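Local coordinates for actin-related protein 8 (PDB 4FO0) that binds ATP with low basal ATPase activity, does not polymerise, is a component of the INO80 chromatin-remodelling complex and is required to recruit INO80 to sites of DNA damage, at residues N77-V82 / K354-M359; V253-T258 / L311-K316; L276-S281 / M359-P364. One frame throughout, in Å; residues are numbered along the deposited sequence.

Interaction 1. Residues N77-V82 / K354-M359; sequences NGLKMV and KLQAPM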
loop_
_atom_site.group_PDB
_atom_site.type_symbol
_atom_site.label_atom_id
_atom_site.label_comp_id
_atom_site.label_asym_id
_atom_site.label_seq_id
_atom_site.Cartn_x
_atom_site.Cartn_y
_atom_site.Cartn_z
ATOM N N ASN A 77 22.149 -5.937 -12.178
ATOM C CA ASN A 77 22.822 -6.704 -11.148
ATOM C C ASN A 77 21.841 -7.266 -10.142
ATOM O O ASN A 77 22.031 -8.373 -9.633
ATOM C CB ASN A 77 23.917 -5.870 -10.477
ATOM C CG ASN A 77 24.995 -5.407 -11.467
ATOM O OD1 ASN A 77 25.380 -6.127 -12.412
ATOM N ND2 ASN A 77 25.479 -4.190 -11.256
ATOM N N GLY A 78 20.783 -6.504 -9.869
ATOM C CA GLY A 78 19.704 -6.966 -9.012
ATOM C C GLY A 78 18.990 -8.172 -9.606
ATOM O O GLY A 78 18.679 -9.147 -8.906
ATOM N N LEU A 79 18.724 -8.105 -10.907
ATOM C CA LEU A 79 18.007 -9.170 -11.581
ATOM C C LEU A 79 18.863 -10.443 -11.587
ATOM O O LEU A 79 18.348 -11.560 -11.573
ATOM C CB LEU A 79 17.625 -8.720 -12.988
ATOM C CG LEU A 79 16.791 -9.675 -13.835
ATOM C CD1 LEU A 79 15.458 -9.951 -13.174
ATOM C CD2 LEU A 79 16.605 -9.111 -15.237
ATOM N N LYS A 80 20.180 -10.269 -11.575
ATOM C CA LYS A 80 21.081 -11.410 -11.434
ATOM C C LYS A 80 21.043 -12.004 -10.025
ATOM O O LYS A 80 21.194 -13.208 -9.853
ATOM C CB LYS A 80 22.511 -11.032 -11.814
ATOM C CG LYS A 80 22.721 -10.876 -13.299
ATOM C CD LYS A 80 24.047 -10.256 -13.538
ATOM C CE LYS A 80 24.221 -9.797 -14.955
ATOM N NZ LYS A 80 25.184 -8.648 -14.947
ATOM N N MET A 81 20.841 -11.171 -9.010
ATOM C CA MET A 81 20.650 -11.710 -7.668
ATOM C C MET A 81 19.325 -12.469 -7.546
ATOM O O MET A 81 19.277 -13.554 -6.960
ATOM C CB MET A 81 20.776 -10.612 -6.616
ATOM C CG MET A 81 22.122 -9.888 -6.673
ATOM S SD MET A 81 23.542 -11.014 -6.504
ATOM C CE MET A 81 23.114 -11.927 -5.013
ATOM N N VAL A 82 18.260 -11.903 -8.120
ATOM C CA VAL A 82 16.963 -12.583 -8.195
ATOM C C VAL A 82 17.122 -13.937 -8.865
ATOM O O VAL A 82 16.701 -14.967 -8.343
ATOM C CB VAL A 82 15.906 -11.755 -8.996
ATOM C CG1 VAL A 82 14.564 -12.445 -8.964
ATOM C CG2 VAL A 82 15.769 -10.342 -8.418
ATOM N N LYS A 354 7.057 -13.637 -14.400
ATOM C CA LYS A 354 5.976 -13.738 -13.417
ATOM C C LYS A 354 6.477 -13.964 -12.006
ATOM O O LYS A 354 5.775 -13.647 -11.049
ATOM C CB LYS A 354 4.986 -14.848 -13.781
ATOM C CG LYS A 354 4.195 -14.590 -15.051
ATOM C CD LYS A 354 3.259 -15.737 -15.333
ATOM C CE LYS A 354 4.016 -16.967 -15.775
ATOM N NZ LYS A 354 3.071 -18.100 -15.856
ATOM N N LEU A 355 7.679 -14.531 -11.885
ATOM C CA LEU A 355 8.288 -14.815 -10.584
ATOM C C LEU A 355 9.409 -13.835 -10.235
ATOM O O LEU A 355 9.564 -13.448 -9.096
ATOM C CB LEU A 355 8.824 -16.242 -10.543
ATOM C CG LEU A 355 9.640 -16.658 -9.316
ATOM C CD1 LEU A 355 8.778 -16.738 -8.050
ATOM C CD2 LEU A 355 10.265 -17.996 -9.601
ATOM N N GLN A 356 10.177 -13.427 -11.234
ATOM C CA GLN A 356 11.222 -12.440 -11.032
ATOM C C GLN A 356 10.710 -11.153 -10.389
ATOM O O GLN A 356 11.280 -10.672 -9.409
ATOM C CB GLN A 356 11.901 -12.118 -12.358
ATOM C CG GLN A 356 12.663 -13.288 -12.953
ATOM C CD GLN A 356 13.103 -13.005 -14.370
ATOM O OE1 GLN A 356 12.284 -12.690 -15.231
ATOM N NE2 GLN A 356 14.397 -13.078 -14.614
ATOM N N ALA A 357 9.638 -10.595 -10.944
ATOM C CA ALA A 357 9.167 -9.279 -10.532
ATOM C C ALA A 357 8.809 -9.183 -9.037
ATOM O O ALA A 357 9.256 -8.273 -8.350
ATOM C CB ALA A 357 8.000 -8.858 -11.395
ATOM N N PRO A 358 7.984 -10.111 -8.539
ATOM C CA PRO A 358 7.613 -10.104 -7.117
ATOM C C PRO A 358 8.833 -10.285 -6.230
ATOM O O PRO A 358 8.878 -9.749 -5.126
ATOM C CB PRO A 358 6.703 -11.334 -6.973
ATOM C CG PRO A 358 6.240 -11.632 -8.349
ATOM C CD PRO A 358 7.284 -11.151 -9.311
ATOM N N MET A 359 9.811 -11.046 -6.707
ATOM C CA MET A 359 11.029 -11.277 -5.940
ATOM C C MET A 359 11.959 -10.075 -5.889
ATOM O O MET A 359 12.938 -10.097 -5.156
ATOM C CB MET A 359 11.796 -12.470 -6.483
ATOM C CG MET A 359 11.144 -13.788 -6.171
ATOM S SD MET A 359 12.228 -15.140 -6.616
ATOM C CE MET A 359 13.777 -14.543 -5.941
#
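Val82 and Met359 carry the apolar half of this contact. The CG1 methyl of Val82, set anti to the backbone N (chi1 -176°), lies 3.7 Å from Met359 CB. Beyond CB the methionine bends at its thioether, and its CE turns back to the same valine, 3.8 Å from Val82 CG1 and equally near Val82 O. A beta-branched valine offers a compact, stiff methyl surface here, while the flexible methionine can curl round it and reach on to Ala85 and Ile86. Val82 CG1 also rests 3.8 Å from the backbone carbonyl Gln356 O. In the actin fold of this protein the contact sets helix 71-88 across helix 353-359, their segment axes 9.9 Å apart at closest and turned by 111°, so that touching is confined to a few residues near the crossing. The mixed contact is that of Leu79 with Gln356: the CD1 methyl of Leu79 comes within 3.6 Å of Gln356 NE2, a van der Waals meeting of a methyl with an amide end. That amide has its polar partner one turn further along helix 71-88, where Gln356 NE2 hydrogen-bonds to Asp83 OD1. Leu79 and Gln356 also touch Trp289 and Leu290 of helix 280-293, respectively.

Interaction 2. Residues V253-T258 / L311-K316; sequences VGDQKT and LLQHLK. With ATP (adenosine-5'-triphosphate), chain C.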
loop_
_atom_site.group_PDB
_atom_site.type_symbol
_atom_site.label_atom_id
_atom_site.label_comp_id
_atom_site.label_asym_id
_atom_site.label_seq_id
_atom_site.Cartn_x
_atom_site.Cartn_y
_atom_site.Cartn_z
ATOM N N VAL A 253 3.110 -4.348 3.645
ATOM C CA VAL A 253 3.521 -4.026 2.282
ATOM C C VAL A 253 2.383 -3.337 1.562
ATOM O O VAL A 253 1.353 -3.955 1.264
ATOM C CB VAL A 253 3.944 -5.256 1.464
ATOM C CG1 VAL A 253 4.743 -4.802 0.251
ATOM C CG2 VAL A 253 4.763 -6.205 2.307
ATOM N N GLY A 254 2.555 -2.050 1.297
ATOM C CA GLY A 254 1.521 -1.298 0.621
ATOM C C GLY A 254 1.858 -1.119 -0.837
ATOM O O GLY A 254 2.659 -1.860 -1.415
ATOM N N ASP A 255 1.243 -0.122 -1.448
ATOM C CA ASP A 255 1.510 0.109 -2.842
ATOM C C ASP A 255 2.847 0.813 -3.011
ATOM O O ASP A 255 3.518 0.637 -4.014
ATOM C CB ASP A 255 0.391 0.911 -3.491
ATOM C CG ASP A 255 0.599 1.079 -4.985
ATOM O OD1 ASP A 255 0.807 0.068 -5.691
ATOM O OD2 ASP A 255 0.582 2.231 -5.448
ATOM N N GLN A 256 3.247 1.593 -2.017
ATOM C CA GLN A 256 4.453 2.403 -2.164
ATOM C C GLN A 256 5.437 2.355 -1.007
ATOM O O GLN A 256 6.602 2.686 -1.183
ATOM C CB GLN A 256 4.070 3.843 -2.457
ATOM C CG GLN A 256 3.614 3.980 -3.878
ATOM C CD GLN A 256 2.835 5.207 -4.097
ATOM O OE1 GLN A 256 3.131 6.267 -3.531
ATOM N NE2 GLN A 256 1.794 5.088 -4.901
ATOM N N LYS A 257 4.975 1.958 0.175
ATOM C CA LYS A 257 5.867 1.894 1.322
ATOM C C LYS A 257 5.741 0.548 1.959
ATOM O O LYS A 257 4.685 -0.073 1.883
ATOM C CB LYS A 257 5.564 3.002 2.335
ATOM C CG LYS A 257 4.279 2.826 3.099
ATOM C CD LYS A 257 4.495 2.027 4.377
ATOM C CE LYS A 257 3.171 1.538 4.953
ATOM N NZ LYS A 257 2.503 0.557 4.049
ATOM N N THR A 258 6.827 0.090 2.567
ATOM C CA THR A 258 6.819 -1.148 3.336
ATOM C C THR A 258 7.286 -0.893 4.759
ATOM O O THR A 258 8.385 -0.390 4.954
ATOM C CB THR A 258 7.759 -2.163 2.733
ATOM O OG1 THR A 258 7.283 -2.521 1.436
ATOM C CG2 THR A 258 7.839 -3.401 3.623
ATOM N N LEU A 311 -3.890 -0.897 -15.606
ATOM C CA LEU A 311 -3.671 -2.132 -16.348
ATOM C C LEU A 311 -2.467 -2.908 -15.816
ATOM O O LEU A 311 -2.559 -4.107 -15.538
ATOM C CB LEU A 311 -3.459 -1.820 -17.822
ATOM C CG LEU A 311 -3.191 -3.047 -18.691
ATOM C CD1 LEU A 311 -4.408 -3.957 -18.717
ATOM C CD2 LEU A 311 -2.794 -2.620 -20.088
ATOM N N LEU A 312 -1.337 -2.217 -15.673
ATOM C CA LEU A 312 -0.127 -2.834 -15.148
ATOM C C LEU A 312 -0.355 -3.394 -13.746
ATOM O O LEU A 312 -0.026 -4.557 -13.486
ATOM C CB LEU A 312 1.043 -1.851 -15.191
ATOM C CG LEU A 312 1.345 -1.391 -16.631
ATOM C CD1 LEU A 312 2.462 -0.343 -16.708
ATOM C CD2 LEU A 312 1.650 -2.589 -17.533
ATOM N N GLN A 313 -0.952 -2.601 -12.853
ATOM C CA GLN A 313 -1.282 -3.135 -11.536
ATOM C C GLN A 313 -2.075 -4.414 -11.709
ATOM O O GLN A 313 -1.809 -5.418 -11.042
ATOM C CB GLN A 313 -2.085 -2.152 -10.684
ATOM C CG GLN A 313 -1.339 -0.914 -10.307
ATOM C CD GLN A 313 -0.911 -0.906 -8.858
ATOM O OE1 GLN A 313 0.274 -1.096 -8.542
ATOM N NE2 GLN A 313 -1.870 -0.666 -7.961
ATOM N N HIS A 314 -3.041 -4.383 -12.622
ATOM C CA HIS A 314 -3.953 -5.507 -12.752
ATOM C C HIS A 314 -3.228 -6.745 -13.261
ATOM O O HIS A 314 -3.421 -7.843 -12.739
ATOM C CB HIS A 314 -5.127 -5.163 -13.663
ATOM C CG HIS A 314 -5.974 -6.347 -14.005
ATOM N ND1 HIS A 314 -6.748 -7.003 -13.071
ATOM C CD2 HIS A 314 -6.141 -7.015 -15.173
ATOM C CE1 HIS A 314 -7.365 -8.018 -13.651
ATOM N NE2 HIS A 314 -7.008 -8.052 -14.923
ATOM N N LEU A 315 -2.389 -6.548 -14.275
ATOM C CA LEU A 315 -1.595 -7.626 -14.841
ATOM C C LEU A 315 -0.700 -8.279 -13.794
ATOM O O LEU A 315 -0.668 -9.504 -13.669
ATOM C CB LEU A 315 -0.765 -7.117 -16.023
ATOM C CG LEU A 315 -1.630 -6.755 -17.242
ATOM C CD1 LEU A 315 -0.791 -6.426 -18.454
ATOM C CD2 LEU A 315 -2.609 -7.874 -17.564
ATOM N N LYS A 316 0.021 -7.462 -13.035
ATOM C CA LYS A 316 0.791 -7.986 -11.923
ATOM C C LYS A 316 -0.071 -8.858 -11.002
ATOM O O LYS A 316 0.348 -9.941 -10.594
ATOM C CB LYS A 316 1.405 -6.861 -11.098
ATOM C CG LYS A 316 1.956 -7.360 -9.768
ATOM C CD LYS A 316 2.294 -6.243 -8.814
ATOM C CE LYS A 316 1.053 -5.523 -8.341
ATOM N NZ LYS A 316 1.411 -4.480 -7.346
HETATM P PG ATP C . 0.896 2.405 1.180
HETATM O O1G ATP C . 0.615 1.478 2.331
HETATM O O2G ATP C . 0.644 3.867 1.454
HETATM O O3G ATP C . 2.195 2.154 0.444
HETATM P PB ATP C . -1.742 1.531 0.330
HETATM O O1B ATP C . -2.537 2.291 -0.697
HETATM O O2B ATP C . -2.147 1.435 1.794
HETATM O O3B ATP C . -0.228 2.023 0.106
HETATM P PA ATP C . -2.510 -1.185 -0.092
HETATM O O1A ATP C . -3.850 -0.755 -0.629
HETATM O O2A ATP C . -2.367 -1.844 1.256
HETATM O O3A ATP C . -1.506 0.050 -0.243
HETATM O "O5'" ATP C . -1.870 -2.164 -1.178
HETATM C "C5'" ATP C . -1.875 -1.730 -2.529
HETATM C "C4'" ATP C . -0.993 -2.658 -3.326
HETATM O "O4'" ATP C . -1.512 -3.972 -3.182
HETATM C "C3'" ATP C . -0.998 -2.347 -4.814
HETATM O "O3'" ATP C . 0.348 -2.295 -5.299
HETATM C "C2'" ATP C . -1.730 -3.514 -5.430
HETATM O "O2'" ATP C . -1.267 -3.835 -6.733
HETATM C "C1'" ATP C . -1.390 -4.606 -4.449
HETATM N N9 ATP C . -2.280 -5.764 -4.621
HETATM C C8 ATP C . -3.602 -5.787 -4.403
HETATM N N7 ATP C . -4.108 -7.014 -4.674
HETATM C C5 ATP C . -3.092 -7.790 -5.069
HETATM C C6 ATP C . -2.941 -9.185 -5.511
HETATM N N6 ATP C . -4.028 -9.996 -5.562
HETATM N N1 ATP C . -1.693 -9.606 -5.848
HETATM C C2 ATP C . -0.617 -8.796 -5.797
HETATM N N3 ATP C . -0.691 -7.505 -5.410
HETATM C C4 ATP C . -1.880 -6.960 -5.040
#
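Asp255 and Gln313 meet beside the ribose hydroxyls of ATP, the carboxylate and amide planes standing 75° apart. The amide carbon Gln313 CD lies 3.7 Å from Asp255 OD1 and 3.6 Å from the ribose O2', so the glutamine adjoins both aspartate and sugar. With Asp255 CG anti to the backbone N (chi1 -176°), OD1 is carried to ribose O3', from which it accepts a hydrogen bond whose very short modelled length is doubtful. The other oxygen, OD2, is turned to protein donors: Gln256 NE2 meets it on the anti side, 29° out of the carboxylate plane, and Thr25 OG1 and Trp60 NE1 bond to it too. With an alanine here, ribose O3' would probably lose its carboxylate acceptor and Trp60 NE1 its mate, setting the Gln256 amide freer to turn. Lys316 comes from the helix beside Gln313; its long chain bends at chi3 and brings Lys316 NZ to 2.8 Å from ATP O2'. On the phosphate side the backbone does the gripping. Asp255 N donates to ATP O3B. Gln256 N donates to ATP O3G at 2.7 Å. Lys257 N donates to ATP O3G at 2.8 Å. Lys257 folds back so that NZ bonds O1G, its charge suiting the gamma-phosphate. Side-chain-less Gly254 lets O1G approach. This tight turn between strands 247-253 and 258-264 is the second phosphate-binding hairpin of the actin-type ATPase fold.

Interaction 3. Residues L276-S281 / M359-P364; sequences LAYGGS and MALFYP. With ATP (adenosine-5'-triphosphate), chain C.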
loop_
_atom_site.group_PDB
_atom_site.type_symbol
_atom_site.label_atom_id
_atom_site.label_comp_id
_atom_site.label_asym_id
_atom_site.label_seq_id
_atom_site.Cartn_x
_atom_site.Cartn_y
_atom_site.Cartn_z
ATOM N N LEU A 276 10.626 1.142 4.447
ATOM C CA LEU A 276 11.307 1.014 3.173
ATOM C C LEU A 276 10.456 1.699 2.127
ATOM O O LEU A 276 9.232 1.536 2.116
ATOM C CB LEU A 276 11.481 -0.455 2.814
ATOM C CG LEU A 276 11.879 -1.313 4.017
ATOM C CD1 LEU A 276 11.760 -2.803 3.701
ATOM C CD2 LEU A 276 13.293 -0.959 4.460
ATOM N N ALA A 277 11.114 2.460 1.257
ATOM C CA ALA A 277 10.441 3.234 0.225
ATOM C C ALA A 277 10.157 2.453 -1.063
ATOM O O ALA A 277 10.504 2.900 -2.156
ATOM C CB ALA A 277 11.244 4.487 -0.101
ATOM N N TYR A 278 9.516 1.301 -0.941
ATOM C CA TYR A 278 9.044 0.604 -2.124
ATOM C C TYR A 278 7.906 -0.307 -1.720
ATOM O O TYR A 278 7.765 -0.614 -0.542
ATOM C CB TYR A 278 10.166 -0.185 -2.775
ATOM C CG TYR A 278 10.721 -1.277 -1.890
ATOM C CD1 TYR A 278 11.887 -1.079 -1.141
ATOM C CD2 TYR A 278 10.084 -2.502 -1.799
ATOM C CE1 TYR A 278 12.393 -2.068 -0.340
ATOM C CE2 TYR A 278 10.584 -3.511 -0.992
ATOM C CZ TYR A 278 11.735 -3.291 -0.263
ATOM O OH TYR A 278 12.220 -4.303 0.538
ATOM N N GLY A 279 7.089 -0.699 -2.698
ATOM C CA GLY A 279 5.937 -1.558 -2.469
ATOM C C GLY A 279 5.364 -2.104 -3.769
ATOM O O GLY A 279 6.070 -2.222 -4.774
ATOM N N GLY A 280 4.074 -2.421 -3.763
ATOM C CA GLY A 280 3.439 -3.027 -4.922
ATOM C C GLY A 280 3.673 -2.323 -6.249
ATOM O O GLY A 280 3.773 -2.966 -7.291
ATOM N N SER A 281 3.757 -1.002 -6.218
ATOM C CA SER A 281 3.805 -0.229 -7.446
ATOM C C SER A 281 5.136 -0.463 -8.136
ATOM O O SER A 281 5.185 -0.640 -9.353
ATOM C CB SER A 281 3.580 1.270 -7.178
ATOM O OG SER A 281 4.643 1.817 -6.404
ATOM N N MET A 359 9.811 -11.046 -6.707
ATOM C CA MET A 359 11.029 -11.277 -5.940
ATOM C C MET A 359 11.959 -10.075 -5.889
ATOM O O MET A 359 12.938 -10.097 -5.156
ATOM C CB MET A 359 11.796 -12.470 -6.483
ATOM C CG MET A 359 11.144 -13.788 -6.171
ATOM S SD MET A 359 12.228 -15.140 -6.616
ATOM C CE MET A 359 13.777 -14.543 -5.941
ATOM N N ALA A 360 11.677 -9.032 -6.662
ATOM C CA ALA A 360 12.469 -7.820 -6.529
ATOM C C ALA A 360 12.208 -7.176 -5.167
ATOM O O ALA A 360 13.003 -6.359 -4.708
ATOM C CB ALA A 360 12.198 -6.861 -7.639
ATOM N N LEU A 361 11.107 -7.556 -4.516
ATOM C CA LEU A 361 10.853 -7.124 -3.135
ATOM C C LEU A 361 11.951 -7.612 -2.193
ATOM O O LEU A 361 12.194 -7.014 -1.152
ATOM C CB LEU A 361 9.488 -7.603 -2.637
ATOM C CG LEU A 361 8.308 -6.900 -3.297
ATOM C CD1 LEU A 361 7.024 -7.593 -2.925
ATOM C CD2 LEU A 361 8.269 -5.419 -2.896
ATOM N N PHE A 362 12.626 -8.690 -2.572
ATOM C CA PHE A 362 13.711 -9.220 -1.764
ATOM C C PHE A 362 15.082 -8.797 -2.282
ATOM O O PHE A 362 16.084 -8.880 -1.560
ATOM C CB PHE A 362 13.580 -10.732 -1.667
ATOM C CG PHE A 362 12.256 -11.171 -1.112
ATOM C CD1 PHE A 362 12.128 -11.518 0.234
ATOM C CD2 PHE A 362 11.120 -11.196 -1.929
ATOM C CE1 PHE A 362 10.892 -11.905 0.751
ATOM C CE2 PHE A 362 9.877 -11.582 -1.418
ATOM C CZ PHE A 362 9.761 -11.937 -0.081
ATOM N N TYR A 363 15.106 -8.329 -3.529
ATOM C CA TYR A 363 16.309 -7.768 -4.152
ATOM C C TYR A 363 16.008 -6.413 -4.797
ATOM O O TYR A 363 16.122 -6.248 -6.010
ATOM C CB TYR A 363 16.898 -8.755 -5.167
ATOM C CG TYR A 363 17.243 -10.061 -4.520
ATOM C CD1 TYR A 363 18.482 -10.252 -3.922
ATOM C CD2 TYR A 363 16.313 -11.096 -4.458
ATOM C CE1 TYR A 363 18.786 -11.445 -3.297
ATOM C CE2 TYR A 363 16.607 -12.287 -3.838
ATOM C CZ TYR A 363 17.849 -12.458 -3.253
ATOM O OH TYR A 363 18.166 -13.647 -2.631
ATOM N N PRO A 364 15.630 -5.434 -3.971
ATOM C CA PRO A 364 15.131 -4.134 -4.431
ATOM C C PRO A 364 16.123 -3.298 -5.253
ATOM O O PRO A 364 15.735 -2.271 -5.801
ATOM C CB PRO A 364 14.756 -3.426 -3.121
ATOM C CG PRO A 364 15.502 -4.141 -2.072
ATOM C CD PRO A 364 15.560 -5.556 -2.506
HETATM P PG ATP C . 0.896 2.405 1.180
HETATM O O1G ATP C . 0.615 1.478 2.331
HETATM O O2G ATP C . 0.644 3.867 1.454
HETATM O O3G ATP C . 2.195 2.154 0.444
HETATM P PB ATP C . -1.742 1.531 0.330
HETATM O O1B ATP C . -2.537 2.291 -0.697
HETATM O O2B ATP C . -2.147 1.435 1.794
HETATM O O3B ATP C . -0.228 2.023 0.106
HETATM P PA ATP C . -2.510 -1.185 -0.092
HETATM O O1A ATP C . -3.850 -0.755 -0.629
HETATM O O2A ATP C . -2.367 -1.844 1.256
HETATM O O3A ATP C . -1.506 0.050 -0.243
HETATM O "O5'" ATP C . -1.870 -2.164 -1.178
HETATM C "C5'" ATP C . -1.875 -1.730 -2.529
HETATM C "C4'" ATP C . -0.993 -2.658 -3.326
HETATM O "O4'" ATP C . -1.512 -3.972 -3.182
HETATM C "C3'" ATP C . -0.998 -2.347 -4.814
HETATM O "O3'" ATP C . 0.348 -2.295 -5.299
HETATM C "C2'" ATP C . -1.730 -3.514 -5.430
HETATM O "O2'" ATP C . -1.267 -3.835 -6.733
HETATM C "C1'" ATP C . -1.390 -4.606 -4.449
HETATM N N9 ATP C . -2.280 -5.764 -4.621
HETATM C C8 ATP C . -3.602 -5.787 -4.403
HETATM N N7 ATP C . -4.108 -7.014 -4.674
HETATM C C5 ATP C . -3.092 -7.790 -5.069
HETATM C C6 ATP C . -2.941 -9.185 -5.511
HETATM N N6 ATP C . -4.028 -9.996 -5.562
HETATM N N1 ATP C . -1.693 -9.606 -5.848
HETATM C C2 ATP C . -0.617 -8.796 -5.797
HETATM N N3 ATP C . -0.691 -7.505 -5.410
HETATM C C4 ATP C . -1.880 -6.960 -5.040
#
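Tyr278 meets Leu361 and Pro364 on two different sides of its ring. Its CG stands between the backbone N and the carbonyl carbon (chi1 63°), a crowded position that swings the ring from its loop toward the segment 359-364. Pro364 comes over one face: its CB lies 4.2 Å from the centroid of the Tyr278 ring, 23° off the ring normal, a CH-pi contact displaced toward the CE1 rim. Leu361 comes to the edge instead, near the ring plane, with its CD2 methyl 3.6 Å from both CD2 and CE2 of Tyr278. That reach follows from a chi1 of -70°, which sets Leu361 CG anti to its carbonyl carbon, and an extended chi2. A flat aromatic suits the site because a rigid proline can cover its face while a leucine methyl fills in at its rim. Tyr278 OH lies 3.2 Å from Leu361 O, but its hydrogen bond goes to Leu478 O. After Tyr278 the chain continues through two glycines. Gly279 is the N-cap of helix 280-293, its N bonded to Asp282 OD2; Gly280 CA lies 3.2 Å from ATP O3', where a CB would collide with the nucleotide. Tyrosine packing thus adjoins a helix start that lines the ribose side of the actin-fold nucleotide cleft.

Overall arrangement
The segments follow the order 77-82, 253-258, 276-281, 311-316, 354-359, 359-364: interaction 2 is nested within the loop closed by interaction 1, and interaction 3 alternates with both. Centres of interactions 1 and 2 lie 16 Å apart without touching; interaction 3 sits about 10 Å from each and bridges them. It shares Met359 with interaction 1, where Tyr363 also packs on Met81 and Val82. Toward interaction 2, backbones probably hydrogen-bond, Asp255 with Ser281 and Thr258 with Leu276, the latter where strands 258-264 and 274-276 adjoin. The successive helices 280-293 and 306-319 both reach ATP. A continuous chain of contacts therefore runs from helix 71-88 to the nucleotide cleft.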